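PDB 3I3V: probable secreted solute-binding lipoprotein from Streptomyces coelicolor, which probably binds an as yet unidentified solute outside the membrane and delivers it to an ABC-type transporter for uptake. Local coordinates for residues Thr9-Gln15 / Lys41-Asn47; Pro120-Asn125 / Arg325-Leu329. All blocks are in the same frame, centred on the assembly; numbering follows the deposited sequence.

Contact 1: Thr9-Gln15 / Lys41-Asn47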
loop_
_atom_site.group_PDB
_atom_site.type_symbol
_atom_site.label_atom_id
_atom_site.label_comp_id
_atom_site.label_asym_id
_atom_site.label_seq_id
_atom_site.Cartn_x
_atom_site.Cartn_y
_atom_site.Cartn_z
ATOM N N THR C 9 -14.528 -7.275 -44.793
ATOM C CA THR C 9 -14.048 -7.112 -46.160
ATOM C C THR C 9 -13.939 -5.630 -46.396
ATOM O O THR C 9 -14.931 -4.963 -46.568
ATOM C CB THR C 9 -15.013 -7.660 -47.197
ATOM O OG1 THR C 9 -14.961 -9.084 -47.187
ATOM C CG2 THR C 9 -14.626 -7.171 -48.580
ATOM N N LEU C 10 -12.725 -5.124 -46.425
ATOM C CA LEU C 10 -12.523 -3.720 -46.625
ATOM C C LEU C 10 -12.216 -3.520 -48.095
ATOM O O LEU C 10 -11.270 -4.116 -48.584
ATOM C CB LEU C 10 -11.333 -3.269 -45.799
ATOM C CG LEU C 10 -11.289 -1.937 -45.079
ATOM C CD1 LEU C 10 -9.931 -1.299 -45.219
ATOM C CD2 LEU C 10 -12.366 -1.038 -45.594
ATOM N N VAL C 11 -13.005 -2.715 -48.813
ATOM C CA VAL C 11 -12.737 -2.472 -50.238
ATOM C C VAL C 11 -12.144 -1.078 -50.344
ATOM O O VAL C 11 -12.743 -0.102 -49.890
ATOM C CB VAL C 11 -14.020 -2.527 -51.094
ATOM C CG1 VAL C 11 -13.667 -2.334 -52.564
ATOM C CG2 VAL C 11 -14.737 -3.850 -50.885
ATOM N N VAL C 12 -10.967 -1.001 -50.955
ATOM C CA VAL C 12 -10.234 0.245 -51.115
ATOM C C VAL C 12 -10.084 0.645 -52.585
ATOM O O VAL C 12 -9.504 -0.096 -53.376
ATOM C CB VAL C 12 -8.814 0.118 -50.497
ATOM C CG1 VAL C 12 -8.009 1.384 -50.743
ATOM C CG2 VAL C 12 -8.922 -0.169 -49.014
ATOM N N HIS C 13 -10.606 1.822 -52.929
ATOM C CA HIS C 13 -10.514 2.368 -54.284
ATOM C C HIS C 13 -9.301 3.291 -54.262
ATOM O O HIS C 13 -9.350 4.364 -53.668
ATOM C CB HIS C 13 -11.783 3.156 -54.627
ATOM C CG HIS C 13 -12.036 3.273 -56.096
ATOM N ND1 HIS C 13 -13.135 3.906 -56.611
ATOM C CD2 HIS C 13 -11.326 2.804 -57.151
ATOM C CE1 HIS C 13 -13.103 3.824 -57.935
ATOM N NE2 HIS C 13 -12.020 3.161 -58.281
ATOM N N THR C 14 -8.228 2.868 -54.927
ATOM C CA THR C 14 -6.948 3.579 -54.921
ATOM C C THR C 14 -6.316 3.891 -56.256
ATOM O O THR C 14 -6.487 3.153 -57.217
ATOM C CB THR C 14 -5.879 2.738 -54.220
ATOM O OG1 THR C 14 -6.477 2.005 -53.152
ATOM C CG2 THR C 14 -4.766 3.604 -53.702
ATOM N N GLN C 15 -5.511 4.951 -56.273
ATOM C CA GLN C 15 -4.769 5.348 -57.463
ATOM C C GLN C 15 -3.417 4.650 -57.422
ATOM O O GLN C 15 -2.669 4.685 -58.395
ATOM C CB GLN C 15 -4.546 6.856 -57.487
ATOM C CG GLN C 15 -5.787 7.650 -57.816
ATOM C CD GLN C 15 -5.503 9.125 -57.951
ATOM O OE1 GLN C 15 -4.865 9.726 -57.083
ATOM N NE2 GLN C 15 -5.983 9.726 -59.040
ATOM N N LYS C 41 -10.505 -9.525 -45.112
ATOM C CA LYS C 41 -10.165 -9.508 -46.529
ATOM C C LYS C 41 -10.007 -8.074 -47.001
ATOM O O LYS C 41 -10.750 -7.188 -46.583
ATOM C CB LYS C 41 -11.246 -10.196 -47.368
ATOM C CG LYS C 41 -11.113 -9.907 -48.877
ATOM C CD LYS C 41 -12.048 -10.748 -49.759
ATOM C CE LYS C 41 -11.586 -12.201 -49.866
ATOM N NZ LYS C 41 -11.677 -12.931 -48.565
ATOM N N ILE C 42 -9.028 -7.851 -47.869
ATOM C CA ILE C 42 -8.776 -6.526 -48.418
ATOM C C ILE C 42 -8.821 -6.615 -49.931
ATOM O O ILE C 42 -8.153 -7.463 -50.524
ATOM C CB ILE C 42 -7.372 -5.986 -48.011
ATOM C CG1 ILE C 42 -7.407 -5.446 -46.584
ATOM C CG2 ILE C 42 -6.931 -4.878 -48.974
ATOM C CD1 ILE C 42 -8.102 -4.110 -46.446
ATOM N N LYS C 43 -9.613 -5.756 -50.560
ATOM C CA LYS C 43 -9.672 -5.754 -52.013
ATOM C C LYS C 43 -9.306 -4.375 -52.533
ATOM O O LYS C 43 -9.761 -3.369 -51.999
ATOM C CB LYS C 43 -11.066 -6.137 -52.516
ATOM C CG LYS C 43 -11.089 -6.383 -54.021
ATOM C CD LYS C 43 -12.470 -6.722 -54.535
ATOM C CE LYS C 43 -12.425 -6.955 -56.038
ATOM N NZ LYS C 43 -13.786 -7.095 -56.625
ATOM N N ASN C 44 -8.474 -4.320 -53.566
ATOM C CA ASN C 44 -8.090 -3.035 -54.142
ATOM C C ASN C 44 -8.673 -2.809 -55.526
ATOM O O ASN C 44 -8.592 -3.680 -56.389
ATOM C CB ASN C 44 -6.566 -2.907 -54.241
ATOM C CG ASN C 44 -5.924 -2.532 -52.928
ATOM O OD1 ASN C 44 -6.162 -1.454 -52.388
ATOM N ND2 ASN C 44 -5.103 -3.426 -52.402
ATOM N N LEU C 45 -9.283 -1.644 -55.721
ATOM C CA LEU C 45 -9.818 -1.266 -57.025
ATOM C C LEU C 45 -8.868 -0.156 -57.451
ATOM O O LEU C 45 -8.819 0.899 -56.826
ATOM C CB LEU C 45 -11.255 -0.738 -56.912
ATOM C CG LEU C 45 -12.368 -1.757 -56.599
ATOM C CD1 LEU C 45 -13.705 -1.025 -56.412
ATOM C CD2 LEU C 45 -12.480 -2.781 -57.737
ATOM N N VAL C 46 -8.091 -0.396 -58.499
ATOM C CA VAL C 46 -7.130 0.603 -58.936
ATOM C C VAL C 46 -7.582 1.391 -60.153
ATOM O O VAL C 46 -8.074 0.826 -61.133
ATOM C CB VAL C 46 -5.753 -0.039 -59.245
ATOM C CG1 VAL C 46 -4.772 1.033 -59.734
ATOM C CG2 VAL C 46 -5.211 -0.729 -57.998
ATOM N N ASN C 47 -7.414 2.707 -60.068
ATOM C CA ASN C 47 -7.763 3.629 -61.146
ATOM C C ASN C 47 -6.801 4.812 -61.081
ATOM O O ASN C 47 -6.266 5.120 -60.019
ATOM C CB ASN C 47 -9.206 4.122 -60.993
ATOM C CG ASN C 47 -10.218 3.136 -61.533
ATOM O OD1 ASN C 47 -10.287 2.901 -62.741
ATOM N ND2 ASN C 47 -11.005 2.553 -60.646
#
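Thr9-Gln15 and Lys41-Asn47 pair in parallel, each residue level with its counterpart 32 positions later. Six backbone hydrogen bonds run between them. On the 9-15 side the even residues do the bonding: Leu10 N to Lys41 O and Val12 N to Lys43 O (both 2.9 Å), Thr14 N to Leu45 O (2.8 Å). In return, Lys43 N reaches Leu10 O (3.1 Å), Leu45 N Val12 O (2.8 Å) and Asn47 N Thr14 O (3.0 Å). Val11 and His13 turn their backbone groups the other way, to strand 67-70 and Asp66. At the C-terminal end Asn47 ND2 donates to His13 NE2 at 2.6 Å, a side-chain bond met at the edge of the imidazole. Asn44 OD1 is taken by Tyr26 OH, Lys43 NZ by Asp4 and Gln15 NE2 by Gly48 O. Helix 23-36 completes a beta-alpha-beta unit, packing against Val12, Thr14 and Ile42, while helix 300-310 covers Leu10 and Val12; strand 9-14 lies between 41-46, an edge strand within this chain, and 67-70.

Contact 2: Pro120-Asn125 / Arg325-Leu329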
loop_
_atom_site.group_PDB
_atom_site.type_symbol
_atom_site.label_atom_id
_atom_site.label_comp_id
_atom_site.label_asym_id
_atom_site.label_seq_id
_atom_site.Cartn_x
_atom_site.Cartn_y
_atom_site.Cartn_z
ATOM N N PRO C 120 -4.707 13.022 -44.241
ATOM C CA PRO C 120 -3.552 13.337 -45.081
ATOM C C PRO C 120 -2.559 12.175 -45.058
ATOM O O PRO C 120 -2.518 11.398 -44.102
ATOM C CB PRO C 120 -2.982 14.597 -44.429
ATOM C CG PRO C 120 -4.182 15.216 -43.768
ATOM C CD PRO C 120 -4.837 14.001 -43.155
ATOM N N TYR C 121 -1.770 12.041 -46.117
ATOM C CA TYR C 121 -0.790 10.966 -46.165
ATOM C C TYR C 121 0.403 11.327 -47.031
ATOM O O TYR C 121 1.513 11.417 -46.523
ATOM C CB TYR C 121 -1.450 9.674 -46.654
ATOM C CG TYR C 121 -0.766 8.427 -46.138
ATOM C CD1 TYR C 121 -0.524 8.259 -44.778
ATOM C CD2 TYR C 121 -0.368 7.417 -47.007
ATOM C CE1 TYR C 121 0.097 7.120 -44.294
ATOM C CE2 TYR C 121 0.256 6.270 -46.535
ATOM C CZ TYR C 121 0.486 6.128 -45.174
ATOM O OH TYR C 121 1.115 5.002 -44.695
ATOM N N PHE C 122 0.186 11.544 -48.325
ATOM C CA PHE C 122 1.290 11.898 -49.219
ATOM C C PHE C 122 1.520 13.401 -49.342
ATOM O O PHE C 122 0.583 14.206 -49.269
ATOM C CB PHE C 122 1.064 11.289 -50.607
ATOM C CG PHE C 122 1.441 9.837 -50.700
ATOM C CD1 PHE C 122 1.695 9.097 -49.552
ATOM C CD2 PHE C 122 1.543 9.205 -51.937
ATOM C CE1 PHE C 122 2.039 7.757 -49.629
ATOM C CE2 PHE C 122 1.889 7.861 -52.023
ATOM C CZ PHE C 122 2.139 7.134 -50.856
ATOM N N ALA C 123 2.778 13.776 -49.533
ATOM C CA ALA C 123 3.134 15.180 -49.663
ATOM C C ALA C 123 4.230 15.360 -50.701
ATOM O O ALA C 123 4.702 14.390 -51.294
ATOM C CB ALA C 123 3.604 15.730 -48.320
ATOM N N THR C 124 4.624 16.608 -50.925
ATOM C CA THR C 124 5.686 16.884 -51.873
ATOM C C THR C 124 6.596 17.975 -51.360
ATOM O O THR C 124 6.133 18.974 -50.800
ATOM C CB THR C 124 5.163 17.360 -53.236
ATOM O OG1 THR C 124 4.235 16.407 -53.765
ATOM C CG2 THR C 124 6.328 17.527 -54.202
ATOM N N ASN C 125 7.894 17.746 -51.529
ATOM C CA ASN C 125 8.920 18.710 -51.178
ATOM C C ASN C 125 9.404 19.064 -52.574
ATOM O O ASN C 125 9.724 18.175 -53.361
ATOM C CB ASN C 125 10.043 18.071 -50.373
ATOM C CG ASN C 125 10.127 18.622 -48.966
ATOM O OD1 ASN C 125 9.501 18.102 -48.042
ATOM N ND2 ASN C 125 10.892 19.698 -48.799
ATOM N N ARG C 325 9.227 8.740 -50.434
ATOM C CA ARG C 325 8.062 9.615 -50.456
ATOM C C ARG C 325 8.119 10.662 -49.362
ATOM O O ARG C 325 8.540 10.375 -48.232
ATOM C CB ARG C 325 6.787 8.802 -50.227
ATOM C CG ARG C 325 6.464 7.777 -51.277
ATOM C CD ARG C 325 5.481 8.308 -52.297
ATOM N NE ARG C 325 6.089 9.196 -53.279
ATOM C CZ ARG C 325 7.159 8.892 -54.010
ATOM N NH1 ARG C 325 7.760 7.719 -53.861
ATOM N NH2 ARG C 325 7.606 9.750 -54.920
ATOM N N ASP C 326 7.694 11.874 -49.691
ATOM C CA ASP C 326 7.622 12.919 -48.687
ATOM C C ASP C 326 6.232 12.651 -48.110
ATOM O O ASP C 326 5.313 12.280 -48.852
ATOM C CB ASP C 326 7.685 14.302 -49.326
ATOM C CG ASP C 326 9.002 14.557 -50.039
ATOM O OD1 ASP C 326 10.070 14.350 -49.410
ATOM O OD2 ASP C 326 8.963 14.972 -51.217
HETATM N N MSE C 327 6.075 12.827 -46.801
HETATM C CA MSE C 327 4.797 12.541 -46.149
HETATM C C MSE C 327 4.138 13.744 -45.500
HETATM O O MSE C 327 4.801 14.729 -45.183
HETATM C CB MSE C 327 4.992 11.461 -45.076
HETATM C CG MSE C 327 5.632 10.177 -45.576
HETATM SE SE MSE C 327 4.530 9.253 -46.852
HETATM C CE MSE C 327 3.341 8.377 -45.610
ATOM N N ALA C 328 2.827 13.645 -45.298
ATOM C CA ALA C 328 2.058 14.702 -44.655
ATOM C C ALA C 328 1.985 14.457 -43.151
ATOM O O ALA C 328 1.364 15.233 -42.434
ATOM C CB ALA C 328 0.660 14.762 -45.232
ATOM N N LEU C 329 2.611 13.379 -42.675
ATOM C CA LEU C 329 2.607 13.057 -41.248
ATOM C C LEU C 329 4.003 13.206 -40.647
ATOM O O LEU C 329 5.006 13.178 -41.365
ATOM C CB LEU C 329 2.123 11.619 -41.029
ATOM C CG LEU C 329 0.867 11.176 -41.785
ATOM C CD1 LEU C 329 0.575 9.712 -41.480
ATOM C CD2 LEU C 329 -0.306 12.048 -41.386
HETATM O O HOH W 1 9.178 15.710 -46.610
#
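A short antiparallel pairing in the chain's interior, where the start of strand 122-131 meets the segment just after helix 313-323, belongs to the connections between the two lobes of a periplasmic-binding-protein fold. Ala328 N donates to Tyr121 O (2.9 Å) and Ala123 N to Asp326 O (3.0 Å), with Phe122 and Met327 forming the non-hydrogen-bonded pair between them. Asp326 then extends the pairing with its side chain: OD2 accepts from Asn125 N at 3.0 Å, and a water bridges Asp326 OD1 (3.2 Å) and Asn125 OD1 (2.8 Å). The carboxylate is also held by Ser249 and Gln345. Met327, present as selenomethionine, lays CE over the Tyr121 ring, 3.6 Å from its centroid, in a CH-pi contact, and its SE makes Met-aromatic contacts with Tyr121 and Phe122. Arg325 CD lies over the Phe122 face, 4.0 Å from the centroid. Phe319 joins this cluster edge-to-face with both aromatic rings. On the other face Pro120 CB meets Ala328 CB at 3.7 Å, beside Ala123. With two backbone hydrogen bonds, the pairing rests largely on side chains, and the buried carboxylate, receiving bonds from Asn125 N, Gln345 and water, is probably ionised.

From the N terminus, contact 1 closes first: strands 9-14 and 41-46 pair across 25 intervening residues that include helix 23-36, a beta-alpha-beta unit. Contact 2 opens only at 120 and closes 199 intervening residues later at 325-329, so the two lie in series, neither nested nor crossed. Contact 1 builds the edge of the N-terminal lobe's sheet, whereas contact 2 joins distant parts of the chain near its centre, where it passes between the lobes. Their centres are 21 Å apart, and their nearest atoms, about 8 Å apart, do not touch. Helix 300-310 connects them indirectly: its Phe306 packs on contact 1, and its Met310 accepts a hydrogen bond from Tyr121 of contact 2.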